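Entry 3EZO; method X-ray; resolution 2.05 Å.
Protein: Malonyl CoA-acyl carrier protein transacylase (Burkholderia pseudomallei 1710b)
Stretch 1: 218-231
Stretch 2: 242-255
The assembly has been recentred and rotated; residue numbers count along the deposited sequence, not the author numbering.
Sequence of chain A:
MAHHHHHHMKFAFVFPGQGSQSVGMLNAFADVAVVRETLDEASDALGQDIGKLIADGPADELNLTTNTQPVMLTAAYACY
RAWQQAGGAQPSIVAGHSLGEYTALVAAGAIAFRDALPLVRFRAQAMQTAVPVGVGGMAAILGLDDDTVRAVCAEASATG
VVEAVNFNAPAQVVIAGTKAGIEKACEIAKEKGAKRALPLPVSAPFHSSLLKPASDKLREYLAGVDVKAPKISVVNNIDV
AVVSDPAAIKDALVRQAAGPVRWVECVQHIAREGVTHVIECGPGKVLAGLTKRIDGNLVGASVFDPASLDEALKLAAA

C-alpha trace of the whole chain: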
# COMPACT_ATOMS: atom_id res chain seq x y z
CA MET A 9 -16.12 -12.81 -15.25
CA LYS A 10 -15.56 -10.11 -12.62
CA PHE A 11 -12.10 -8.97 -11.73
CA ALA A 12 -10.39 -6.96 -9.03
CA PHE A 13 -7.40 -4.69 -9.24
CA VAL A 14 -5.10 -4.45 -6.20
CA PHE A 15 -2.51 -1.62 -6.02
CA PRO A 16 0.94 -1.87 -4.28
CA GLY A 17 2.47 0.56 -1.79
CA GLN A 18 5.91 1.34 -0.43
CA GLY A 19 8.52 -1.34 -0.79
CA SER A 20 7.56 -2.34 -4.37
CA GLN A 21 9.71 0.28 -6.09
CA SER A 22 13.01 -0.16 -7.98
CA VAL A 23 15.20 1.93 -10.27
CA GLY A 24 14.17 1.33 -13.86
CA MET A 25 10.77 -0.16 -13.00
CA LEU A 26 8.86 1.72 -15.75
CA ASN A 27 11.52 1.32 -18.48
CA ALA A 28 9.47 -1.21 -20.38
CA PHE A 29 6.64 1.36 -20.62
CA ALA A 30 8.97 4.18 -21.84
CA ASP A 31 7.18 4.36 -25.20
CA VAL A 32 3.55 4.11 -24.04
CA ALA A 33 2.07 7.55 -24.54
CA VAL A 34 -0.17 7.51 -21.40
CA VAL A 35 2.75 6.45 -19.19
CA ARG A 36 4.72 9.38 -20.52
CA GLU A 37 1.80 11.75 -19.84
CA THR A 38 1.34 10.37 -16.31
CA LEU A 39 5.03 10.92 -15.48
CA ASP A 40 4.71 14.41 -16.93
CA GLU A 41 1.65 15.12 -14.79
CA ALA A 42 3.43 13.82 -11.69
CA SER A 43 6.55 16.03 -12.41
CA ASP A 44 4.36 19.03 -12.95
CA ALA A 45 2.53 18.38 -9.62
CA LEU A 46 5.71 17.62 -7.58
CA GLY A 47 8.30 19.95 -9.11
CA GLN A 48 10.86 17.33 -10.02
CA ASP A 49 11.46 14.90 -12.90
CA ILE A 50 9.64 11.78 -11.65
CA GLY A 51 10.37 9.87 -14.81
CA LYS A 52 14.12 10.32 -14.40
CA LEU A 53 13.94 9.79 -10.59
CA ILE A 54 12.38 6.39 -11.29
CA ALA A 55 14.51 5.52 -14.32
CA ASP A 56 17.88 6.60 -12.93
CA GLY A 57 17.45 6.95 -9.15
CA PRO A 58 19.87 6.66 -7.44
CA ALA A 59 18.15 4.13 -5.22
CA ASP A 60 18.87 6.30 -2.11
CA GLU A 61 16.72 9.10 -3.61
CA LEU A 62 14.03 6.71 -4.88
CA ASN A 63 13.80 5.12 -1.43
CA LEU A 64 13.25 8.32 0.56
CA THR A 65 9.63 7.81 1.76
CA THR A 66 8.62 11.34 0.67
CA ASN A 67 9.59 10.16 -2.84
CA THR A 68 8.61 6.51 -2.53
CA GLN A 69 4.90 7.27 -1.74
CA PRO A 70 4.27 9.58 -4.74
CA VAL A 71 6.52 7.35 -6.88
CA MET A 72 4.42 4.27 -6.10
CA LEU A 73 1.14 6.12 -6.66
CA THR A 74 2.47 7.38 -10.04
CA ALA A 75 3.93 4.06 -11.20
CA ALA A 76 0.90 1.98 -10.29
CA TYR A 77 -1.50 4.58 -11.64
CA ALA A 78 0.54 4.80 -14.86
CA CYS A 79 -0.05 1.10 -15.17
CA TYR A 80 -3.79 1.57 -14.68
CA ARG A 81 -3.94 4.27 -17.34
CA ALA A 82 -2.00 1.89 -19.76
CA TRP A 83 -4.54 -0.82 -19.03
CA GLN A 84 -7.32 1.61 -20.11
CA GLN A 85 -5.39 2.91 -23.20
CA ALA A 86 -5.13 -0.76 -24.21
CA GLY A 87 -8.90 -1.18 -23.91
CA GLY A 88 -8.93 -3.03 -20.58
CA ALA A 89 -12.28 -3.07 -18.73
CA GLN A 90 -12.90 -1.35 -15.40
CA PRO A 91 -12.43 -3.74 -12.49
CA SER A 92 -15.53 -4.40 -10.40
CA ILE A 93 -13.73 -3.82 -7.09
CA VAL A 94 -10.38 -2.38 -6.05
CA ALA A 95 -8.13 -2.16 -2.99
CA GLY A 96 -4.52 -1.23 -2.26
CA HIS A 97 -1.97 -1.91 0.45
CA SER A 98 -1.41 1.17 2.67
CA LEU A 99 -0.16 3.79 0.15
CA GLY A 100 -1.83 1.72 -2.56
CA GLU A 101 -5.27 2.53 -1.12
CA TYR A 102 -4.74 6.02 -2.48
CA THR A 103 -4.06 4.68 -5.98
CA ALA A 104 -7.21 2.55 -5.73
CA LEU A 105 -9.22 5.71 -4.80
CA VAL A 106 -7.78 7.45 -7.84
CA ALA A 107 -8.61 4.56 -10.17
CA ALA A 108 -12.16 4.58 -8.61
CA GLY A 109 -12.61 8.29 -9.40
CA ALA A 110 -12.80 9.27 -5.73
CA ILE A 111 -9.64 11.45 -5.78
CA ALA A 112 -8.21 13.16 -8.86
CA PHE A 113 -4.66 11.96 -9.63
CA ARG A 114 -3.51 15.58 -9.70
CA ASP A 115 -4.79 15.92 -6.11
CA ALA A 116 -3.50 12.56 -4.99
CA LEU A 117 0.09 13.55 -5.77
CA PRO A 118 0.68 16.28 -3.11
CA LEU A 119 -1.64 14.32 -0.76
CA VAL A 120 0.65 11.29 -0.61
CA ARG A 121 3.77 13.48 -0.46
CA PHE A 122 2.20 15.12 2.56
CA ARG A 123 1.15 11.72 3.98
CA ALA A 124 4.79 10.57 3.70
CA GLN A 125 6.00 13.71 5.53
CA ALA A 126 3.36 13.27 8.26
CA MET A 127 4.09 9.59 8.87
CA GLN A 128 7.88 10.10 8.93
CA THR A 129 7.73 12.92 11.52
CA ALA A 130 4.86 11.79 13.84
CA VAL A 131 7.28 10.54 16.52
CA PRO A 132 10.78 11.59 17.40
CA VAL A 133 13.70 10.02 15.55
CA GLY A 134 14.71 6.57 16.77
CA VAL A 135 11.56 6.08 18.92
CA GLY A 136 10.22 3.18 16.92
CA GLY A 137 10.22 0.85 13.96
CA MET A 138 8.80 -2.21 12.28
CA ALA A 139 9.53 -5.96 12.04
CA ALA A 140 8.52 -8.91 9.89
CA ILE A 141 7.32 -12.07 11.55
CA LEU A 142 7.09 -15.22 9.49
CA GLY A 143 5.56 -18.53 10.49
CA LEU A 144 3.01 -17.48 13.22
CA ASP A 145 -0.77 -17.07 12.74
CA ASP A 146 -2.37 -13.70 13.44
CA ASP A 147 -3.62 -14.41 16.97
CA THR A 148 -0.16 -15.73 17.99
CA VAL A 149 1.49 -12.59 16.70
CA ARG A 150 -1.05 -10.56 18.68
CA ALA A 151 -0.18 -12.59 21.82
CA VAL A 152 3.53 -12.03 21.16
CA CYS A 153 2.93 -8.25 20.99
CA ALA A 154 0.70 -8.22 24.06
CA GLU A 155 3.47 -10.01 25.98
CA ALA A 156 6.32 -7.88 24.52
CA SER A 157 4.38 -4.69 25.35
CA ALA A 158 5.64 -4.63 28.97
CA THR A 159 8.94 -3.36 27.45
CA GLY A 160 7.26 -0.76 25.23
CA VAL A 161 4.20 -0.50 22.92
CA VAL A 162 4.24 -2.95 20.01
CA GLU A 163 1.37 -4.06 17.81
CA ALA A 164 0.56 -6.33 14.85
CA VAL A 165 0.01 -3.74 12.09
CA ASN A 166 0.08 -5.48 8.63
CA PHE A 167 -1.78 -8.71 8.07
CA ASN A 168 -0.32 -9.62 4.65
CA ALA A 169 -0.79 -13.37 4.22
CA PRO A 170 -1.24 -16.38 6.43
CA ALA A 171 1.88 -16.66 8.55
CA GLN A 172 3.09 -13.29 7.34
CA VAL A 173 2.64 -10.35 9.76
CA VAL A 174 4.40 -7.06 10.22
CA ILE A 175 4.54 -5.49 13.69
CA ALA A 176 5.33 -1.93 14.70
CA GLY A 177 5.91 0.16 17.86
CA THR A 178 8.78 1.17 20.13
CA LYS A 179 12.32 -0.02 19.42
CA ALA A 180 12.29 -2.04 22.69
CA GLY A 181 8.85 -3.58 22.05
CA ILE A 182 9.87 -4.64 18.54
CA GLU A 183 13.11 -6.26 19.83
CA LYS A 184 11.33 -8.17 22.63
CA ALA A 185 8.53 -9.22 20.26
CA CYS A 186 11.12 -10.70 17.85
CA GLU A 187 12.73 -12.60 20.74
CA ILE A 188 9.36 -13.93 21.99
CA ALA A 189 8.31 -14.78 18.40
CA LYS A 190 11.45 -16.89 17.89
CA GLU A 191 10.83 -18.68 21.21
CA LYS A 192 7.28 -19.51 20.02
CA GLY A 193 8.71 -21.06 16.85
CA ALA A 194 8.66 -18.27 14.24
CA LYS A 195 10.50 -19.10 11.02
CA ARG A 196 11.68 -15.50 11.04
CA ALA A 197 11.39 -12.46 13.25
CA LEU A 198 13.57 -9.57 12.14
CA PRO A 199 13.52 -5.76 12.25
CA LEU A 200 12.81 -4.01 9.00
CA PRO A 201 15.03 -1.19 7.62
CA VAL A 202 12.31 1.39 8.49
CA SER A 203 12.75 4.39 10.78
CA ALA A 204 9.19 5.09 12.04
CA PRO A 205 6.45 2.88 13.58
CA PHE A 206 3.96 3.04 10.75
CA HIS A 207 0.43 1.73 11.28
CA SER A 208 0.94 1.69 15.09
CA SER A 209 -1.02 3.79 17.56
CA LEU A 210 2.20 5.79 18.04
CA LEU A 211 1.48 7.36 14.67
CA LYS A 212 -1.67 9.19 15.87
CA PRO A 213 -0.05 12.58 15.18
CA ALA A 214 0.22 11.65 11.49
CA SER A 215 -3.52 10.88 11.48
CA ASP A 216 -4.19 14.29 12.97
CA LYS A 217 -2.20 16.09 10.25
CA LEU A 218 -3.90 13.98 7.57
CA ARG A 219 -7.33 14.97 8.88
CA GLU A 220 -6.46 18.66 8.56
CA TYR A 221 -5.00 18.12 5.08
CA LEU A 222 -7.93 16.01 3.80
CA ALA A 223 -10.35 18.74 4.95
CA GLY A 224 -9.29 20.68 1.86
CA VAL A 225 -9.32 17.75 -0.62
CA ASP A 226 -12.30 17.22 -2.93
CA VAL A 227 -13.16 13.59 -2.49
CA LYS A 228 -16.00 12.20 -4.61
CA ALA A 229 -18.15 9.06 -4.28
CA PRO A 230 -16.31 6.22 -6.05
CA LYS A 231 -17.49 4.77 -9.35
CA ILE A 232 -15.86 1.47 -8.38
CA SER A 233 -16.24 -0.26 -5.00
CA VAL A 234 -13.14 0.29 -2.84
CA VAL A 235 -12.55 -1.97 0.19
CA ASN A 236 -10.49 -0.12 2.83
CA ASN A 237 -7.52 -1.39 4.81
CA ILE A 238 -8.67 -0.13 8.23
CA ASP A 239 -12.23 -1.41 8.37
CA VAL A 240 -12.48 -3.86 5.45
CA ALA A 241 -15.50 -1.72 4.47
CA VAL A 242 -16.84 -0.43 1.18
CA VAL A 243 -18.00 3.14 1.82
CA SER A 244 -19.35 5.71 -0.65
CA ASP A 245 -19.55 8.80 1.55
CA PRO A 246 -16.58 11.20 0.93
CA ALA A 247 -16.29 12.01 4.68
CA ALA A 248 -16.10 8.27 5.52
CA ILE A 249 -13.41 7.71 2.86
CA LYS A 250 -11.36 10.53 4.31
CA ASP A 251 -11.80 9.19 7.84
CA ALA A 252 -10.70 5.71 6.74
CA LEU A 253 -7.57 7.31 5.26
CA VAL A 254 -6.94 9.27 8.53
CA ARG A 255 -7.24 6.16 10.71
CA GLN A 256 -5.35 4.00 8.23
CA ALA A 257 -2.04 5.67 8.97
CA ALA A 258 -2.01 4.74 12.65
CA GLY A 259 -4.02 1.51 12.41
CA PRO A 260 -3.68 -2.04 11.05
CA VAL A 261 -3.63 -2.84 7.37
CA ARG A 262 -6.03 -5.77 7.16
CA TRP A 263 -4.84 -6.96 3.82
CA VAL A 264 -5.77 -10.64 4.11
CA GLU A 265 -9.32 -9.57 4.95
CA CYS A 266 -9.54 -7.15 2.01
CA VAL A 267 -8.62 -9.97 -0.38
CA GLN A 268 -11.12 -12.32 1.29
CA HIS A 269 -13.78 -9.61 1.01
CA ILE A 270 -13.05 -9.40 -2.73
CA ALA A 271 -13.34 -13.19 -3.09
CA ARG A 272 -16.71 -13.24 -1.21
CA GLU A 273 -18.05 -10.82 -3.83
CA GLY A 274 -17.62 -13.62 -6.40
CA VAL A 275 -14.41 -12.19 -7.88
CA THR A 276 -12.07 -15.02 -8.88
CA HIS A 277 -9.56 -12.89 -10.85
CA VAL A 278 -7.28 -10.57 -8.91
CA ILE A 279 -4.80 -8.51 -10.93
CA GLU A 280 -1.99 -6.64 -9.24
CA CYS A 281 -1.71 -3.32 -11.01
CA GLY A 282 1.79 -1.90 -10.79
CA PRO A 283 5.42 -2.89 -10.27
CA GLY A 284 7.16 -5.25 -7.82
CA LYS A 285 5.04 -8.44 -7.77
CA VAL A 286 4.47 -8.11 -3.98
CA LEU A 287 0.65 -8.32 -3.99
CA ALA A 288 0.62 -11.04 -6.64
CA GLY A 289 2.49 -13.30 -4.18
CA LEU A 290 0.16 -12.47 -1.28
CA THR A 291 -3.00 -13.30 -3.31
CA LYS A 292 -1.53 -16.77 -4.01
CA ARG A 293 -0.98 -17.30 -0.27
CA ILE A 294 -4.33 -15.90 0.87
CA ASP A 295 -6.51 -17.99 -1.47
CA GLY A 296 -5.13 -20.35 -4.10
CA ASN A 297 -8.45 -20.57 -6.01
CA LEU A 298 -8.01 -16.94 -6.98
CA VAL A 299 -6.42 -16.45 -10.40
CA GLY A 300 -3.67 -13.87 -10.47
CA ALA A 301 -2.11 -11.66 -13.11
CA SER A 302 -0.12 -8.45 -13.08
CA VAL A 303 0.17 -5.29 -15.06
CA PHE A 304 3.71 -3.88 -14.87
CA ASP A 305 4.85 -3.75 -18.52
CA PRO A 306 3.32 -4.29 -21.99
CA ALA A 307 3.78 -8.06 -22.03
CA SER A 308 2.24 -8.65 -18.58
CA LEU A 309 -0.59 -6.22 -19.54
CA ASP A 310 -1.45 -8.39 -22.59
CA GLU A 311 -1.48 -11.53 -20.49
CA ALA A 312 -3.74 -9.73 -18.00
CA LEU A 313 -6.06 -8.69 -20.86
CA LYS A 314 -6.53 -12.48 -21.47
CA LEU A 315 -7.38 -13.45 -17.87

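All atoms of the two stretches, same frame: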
# COMPACT_ATOMS: atom_id res chain seq x y z
N LEU A 218 -3.16 14.44 8.74
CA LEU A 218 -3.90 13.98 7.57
C LEU A 218 -5.33 14.46 7.58
O LEU A 218 -5.84 14.84 6.52
CB LEU A 218 -3.88 12.44 7.40
CG LEU A 218 -2.69 11.89 6.62
CD1 LEU A 218 -2.49 10.33 6.84
CD2 LEU A 218 -2.83 12.25 5.10
N ARG A 219 -5.95 14.49 8.76
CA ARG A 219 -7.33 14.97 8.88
C ARG A 219 -7.43 16.43 8.47
O ARG A 219 -8.34 16.81 7.72
CB ARG A 219 -7.88 14.76 10.30
CG ARG A 219 -9.33 15.07 10.38
CD ARG A 219 -9.87 15.06 11.82
NE ARG A 219 -9.79 13.71 12.43
CZ ARG A 219 -8.90 13.30 13.32
NH1 ARG A 219 -7.89 14.05 13.73
NH2 ARG A 219 -8.99 12.07 13.80
N GLU A 220 -6.50 17.25 8.95
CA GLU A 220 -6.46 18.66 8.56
C GLU A 220 -6.24 18.80 7.06
O GLU A 220 -6.93 19.57 6.39
CB GLU A 220 -5.34 19.40 9.29
CG GLU A 220 -5.55 19.48 10.76
CD GLU A 220 -4.35 20.09 11.51
OE1 GLU A 220 -3.23 20.24 10.93
OE2 GLU A 220 -4.57 20.42 12.71
N TYR A 221 -5.28 18.05 6.53
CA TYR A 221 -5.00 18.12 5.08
C TYR A 221 -6.20 17.66 4.24
O TYR A 221 -6.61 18.34 3.31
CB TYR A 221 -3.74 17.30 4.72
CG TYR A 221 -3.29 17.51 3.28
CD1 TYR A 221 -2.20 18.33 2.98
CD2 TYR A 221 -3.96 16.90 2.23
CE1 TYR A 221 -1.81 18.54 1.62
CE2 TYR A 221 -3.58 17.08 0.90
CZ TYR A 221 -2.51 17.90 0.60
OH TYR A 221 -2.17 18.03 -0.74
N LEU A 222 -6.79 16.53 4.57
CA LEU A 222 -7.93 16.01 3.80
C LEU A 222 -9.15 16.91 3.86
O LEU A 222 -9.97 16.83 2.97
CB LEU A 222 -8.28 14.58 4.23
CG LEU A 222 -7.26 13.55 3.73
CD1 LEU A 222 -7.27 12.29 4.53
CD2 LEU A 222 -7.50 13.27 2.23
N ALA A 223 -9.26 17.76 4.88
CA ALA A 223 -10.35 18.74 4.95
C ALA A 223 -10.45 19.60 3.69
O ALA A 223 -11.55 20.02 3.29
CB ALA A 223 -10.19 19.63 6.21
N GLY A 224 -9.31 19.89 3.07
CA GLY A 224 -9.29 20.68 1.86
C GLY A 224 -9.26 19.89 0.57
O GLY A 224 -9.10 20.50 -0.48
N VAL A 225 -9.42 18.55 0.61
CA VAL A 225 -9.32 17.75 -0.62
C VAL A 225 -10.73 17.38 -1.07
O VAL A 225 -11.56 16.95 -0.24
CB VAL A 225 -8.47 16.50 -0.40
CG1 VAL A 225 -8.45 15.62 -1.62
CG2 VAL A 225 -7.03 16.90 0.06
N ASP A 226 -11.01 17.58 -2.36
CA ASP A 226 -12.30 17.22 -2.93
C ASP A 226 -12.37 15.73 -3.17
O ASP A 226 -11.80 15.23 -4.13
CB ASP A 226 -12.52 17.91 -4.28
CG ASP A 226 -13.95 17.70 -4.82
OD1 ASP A 226 -14.89 17.63 -3.99
OD2 ASP A 226 -14.13 17.62 -6.04
N VAL A 227 -13.03 15.00 -2.30
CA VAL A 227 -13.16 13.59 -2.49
C VAL A 227 -14.59 13.38 -2.97
O VAL A 227 -15.50 13.97 -2.42
CB VAL A 227 -12.89 12.79 -1.18
CG1 VAL A 227 -13.25 11.31 -1.37
CG2 VAL A 227 -11.41 13.02 -0.70
N LYS A 228 -14.74 12.53 -3.98
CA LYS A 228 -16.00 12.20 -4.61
C LYS A 228 -16.38 10.76 -4.36
O LYS A 228 -15.50 9.92 -4.14
CB LYS A 228 -15.83 12.33 -6.12
CG LYS A 228 -15.38 13.67 -6.60
CD LYS A 228 -16.42 14.36 -7.40
CE LYS A 228 -15.79 15.42 -8.29
NZ LYS A 228 -16.85 16.31 -8.76
N ALA A 229 -17.67 10.44 -4.47
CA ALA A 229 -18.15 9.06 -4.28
C ALA A 229 -17.55 8.19 -5.38
O ALA A 229 -17.60 8.58 -6.53
CB ALA A 229 -19.70 9.00 -4.35
N PRO A 230 -16.99 7.02 -5.03
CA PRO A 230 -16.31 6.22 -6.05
C PRO A 230 -17.24 5.60 -7.08
O PRO A 230 -18.38 5.28 -6.78
CB PRO A 230 -15.55 5.15 -5.24
CG PRO A 230 -15.97 5.26 -3.86
CD PRO A 230 -16.78 6.52 -3.66
N LYS A 231 -16.75 5.44 -8.30
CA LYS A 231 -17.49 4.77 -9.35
C LYS A 231 -17.15 3.29 -9.36
O LYS A 231 -17.72 2.53 -10.13
CB LYS A 231 -17.15 5.40 -10.70
CG LYS A 231 -15.76 5.08 -11.21
CD LYS A 231 -15.26 6.11 -12.31
CE LYS A 231 -13.77 5.90 -12.69
NZ LYS A 231 -13.26 7.05 -13.52
N VAL A 242 -16.56 -1.15 2.41
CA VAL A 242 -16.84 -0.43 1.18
C VAL A 242 -17.78 0.72 1.53
O VAL A 242 -18.92 0.50 1.87
CB VAL A 242 -17.51 -1.37 0.11
CG1 VAL A 242 -17.81 -0.58 -1.19
CG2 VAL A 242 -16.62 -2.56 -0.16
N VAL A 243 -17.26 1.95 1.47
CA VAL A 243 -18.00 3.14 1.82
C VAL A 243 -18.06 4.03 0.59
O VAL A 243 -17.10 4.03 -0.21
CB VAL A 243 -17.35 3.87 3.04
CG1 VAL A 243 -17.37 2.97 4.30
CG2 VAL A 243 -15.94 4.32 2.76
N SER A 244 -19.17 4.77 0.43
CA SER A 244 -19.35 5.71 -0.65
C SER A 244 -19.28 7.16 -0.25
O SER A 244 -19.00 8.01 -1.09
CB SER A 244 -20.71 5.48 -1.33
OG SER A 244 -21.79 5.56 -0.38
N ASP A 245 -19.59 7.45 1.02
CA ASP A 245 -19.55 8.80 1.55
C ASP A 245 -18.12 9.38 1.58
O ASP A 245 -17.23 8.82 2.22
CB ASP A 245 -20.12 8.80 2.97
CG ASP A 245 -20.13 10.14 3.60
OD1 ASP A 245 -20.62 11.09 2.98
OD2 ASP A 245 -19.65 10.28 4.73
N PRO A 246 -17.90 10.54 0.93
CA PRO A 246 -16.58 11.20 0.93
C PRO A 246 -15.97 11.39 2.33
O PRO A 246 -14.81 11.10 2.52
CB PRO A 246 -16.88 12.53 0.26
CG PRO A 246 -17.90 12.17 -0.77
CD PRO A 246 -18.82 11.19 -0.02
N ALA A 247 -16.77 11.84 3.30
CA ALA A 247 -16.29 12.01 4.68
C ALA A 247 -15.76 10.70 5.31
O ALA A 247 -14.73 10.68 6.04
CB ALA A 247 -17.41 12.66 5.54
N ALA A 248 -16.47 9.60 5.03
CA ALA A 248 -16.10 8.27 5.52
C ALA A 248 -14.81 7.77 4.88
O ALA A 248 -13.99 7.15 5.53
CB ALA A 248 -17.23 7.29 5.22
N ILE A 249 -14.65 8.07 3.58
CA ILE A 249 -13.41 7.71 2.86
C ILE A 249 -12.21 8.43 3.45
O ILE A 249 -11.20 7.81 3.76
CB ILE A 249 -13.55 8.04 1.37
CG1 ILE A 249 -14.62 7.14 0.75
CG2 ILE A 249 -12.18 7.99 0.65
CD1 ILE A 249 -14.97 7.56 -0.69
N LYS A 250 -12.35 9.73 3.63
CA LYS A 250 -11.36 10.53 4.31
C LYS A 250 -11.03 9.97 5.69
O LYS A 250 -9.84 9.83 6.02
CB LYS A 250 -11.83 11.98 4.48
CG LYS A 250 -12.03 12.75 3.19
CD LYS A 250 -12.26 14.26 3.46
CE LYS A 250 -12.49 15.01 2.15
NZ LYS A 250 -12.72 16.44 2.37
N ASP A 251 -12.06 9.66 6.50
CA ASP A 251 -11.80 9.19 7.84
C ASP A 251 -11.05 7.84 7.85
O ASP A 251 -10.16 7.61 8.69
CB ASP A 251 -13.09 9.06 8.66
CG ASP A 251 -12.79 8.70 10.10
OD1 ASP A 251 -12.13 9.51 10.79
OD2 ASP A 251 -13.15 7.58 10.48
N ALA A 252 -11.40 6.98 6.90
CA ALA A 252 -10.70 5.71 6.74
C ALA A 252 -9.24 5.95 6.36
O ALA A 252 -8.36 5.23 6.82
CB ALA A 252 -11.40 4.83 5.72
N LEU A 253 -8.97 6.96 5.56
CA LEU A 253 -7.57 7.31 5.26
C LEU A 253 -6.83 7.87 6.48
O LEU A 253 -5.65 7.58 6.66
CB LEU A 253 -7.44 8.28 4.08
CG LEU A 253 -7.86 7.73 2.71
CD1 LEU A 253 -7.76 8.89 1.67
CD2 LEU A 253 -7.07 6.50 2.30
N VAL A 254 -7.52 8.68 7.29
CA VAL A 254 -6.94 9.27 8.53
C VAL A 254 -6.55 8.15 9.49
O VAL A 254 -5.38 8.09 9.97
CB VAL A 254 -7.94 10.28 9.18
CG1 VAL A 254 -7.57 10.63 10.65
CG2 VAL A 254 -8.10 11.55 8.32
N ARG A 255 -7.48 7.22 9.74
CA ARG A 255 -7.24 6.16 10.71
C ARG A 255 -6.27 5.14 10.17
O ARG A 255 -5.52 4.48 10.95
CB ARG A 255 -8.56 5.53 11.16
CG ARG A 255 -9.36 6.43 12.11
CD ARG A 255 -10.67 5.79 12.63
NE ARG A 255 -11.61 5.58 11.54
CZ ARG A 255 -11.92 4.41 11.00
NH1 ARG A 255 -11.41 3.29 11.45
NH2 ARG A 255 -12.79 4.37 9.96
O HOH W 1 -11.38 12.05 10.52
O HOH W 2 -10.78 9.58 13.02

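Stretch 1 enters as the last turns of a helix, 218-223, and then runs as an extended loop back along the helix of stretch 2, 246-255. The two helices run roughly antiparallel, with 151° between their directions and axes 9.4 Å apart at closest approach, so L218 lies nearest V254 and later residues meet progressively earlier turns. Together the two stretches bury 691 Å².

L218 points toward stretch 2 and is buried. Its CB lies 4.4 Å from V254 CG2, and its CD1 packs 4.2 Å from the carbonyl oxygen of L253. The same valine methyl approaches the next residue, with V254 CG2 3.6 Å from R219 CA. The R219 side chain, exposed, extends past V254 so that CG1 of the valine covers one face of the guanidinium, 3.7 Å from NH2. The polar edge of the arginine remains free for water: one water accepts from R219 NE (3.0 Å) and donates to D251 OD1 (2.7 Å), while a second accepts from R219 NH2 (3.2 Å) and donates to D251 OD1 (2.6 Å). Arginine and aspartate are thus linked through solvent, and D251 uses its other oxygen, OD2, in a salt bridge to R255 NE (2.7 Å).

E220 and Y221 make no contact, but L222, one turn after L218, returns to the interface. Its CD1 reaches L253 CB at 4.0 Å and V254 CG2 at 3.9 Å, filling the space between the helices with branched aliphatic groups.

The polar centre of the contact lies where the first helix gives way to loop. K250, whose side chain is nearly fully extended, places NZ to donate to L222 O (2.8 Å) and V225 O (2.9 Å). L222 O also accepts from V225 N (3.0 Å), so the lysine joins a turn already closed by the backbone. Its long methylene chain suits a largely apolar surround: K250 CD lies 4.1 Å from L222 CB, and K250 CE lies 3.6 Å from V227 CG2.

D226 points away, whereas V227 turns inward and is buried. Besides meeting the lysine, it sets CG1 4.0 Å from I249 CG2 and 4.2 Å from P246 CB, at the first turn of the second helix. That turn is capped by D245, whose OD2 accepts from A248 N (3.3 Å).

K228 points outward. A229, small and exposed, brings CA within 3.5 Å of S244 O in a CA-H...O contact. P230 completes the packing, its CD 3.6 Å from I249 CD1.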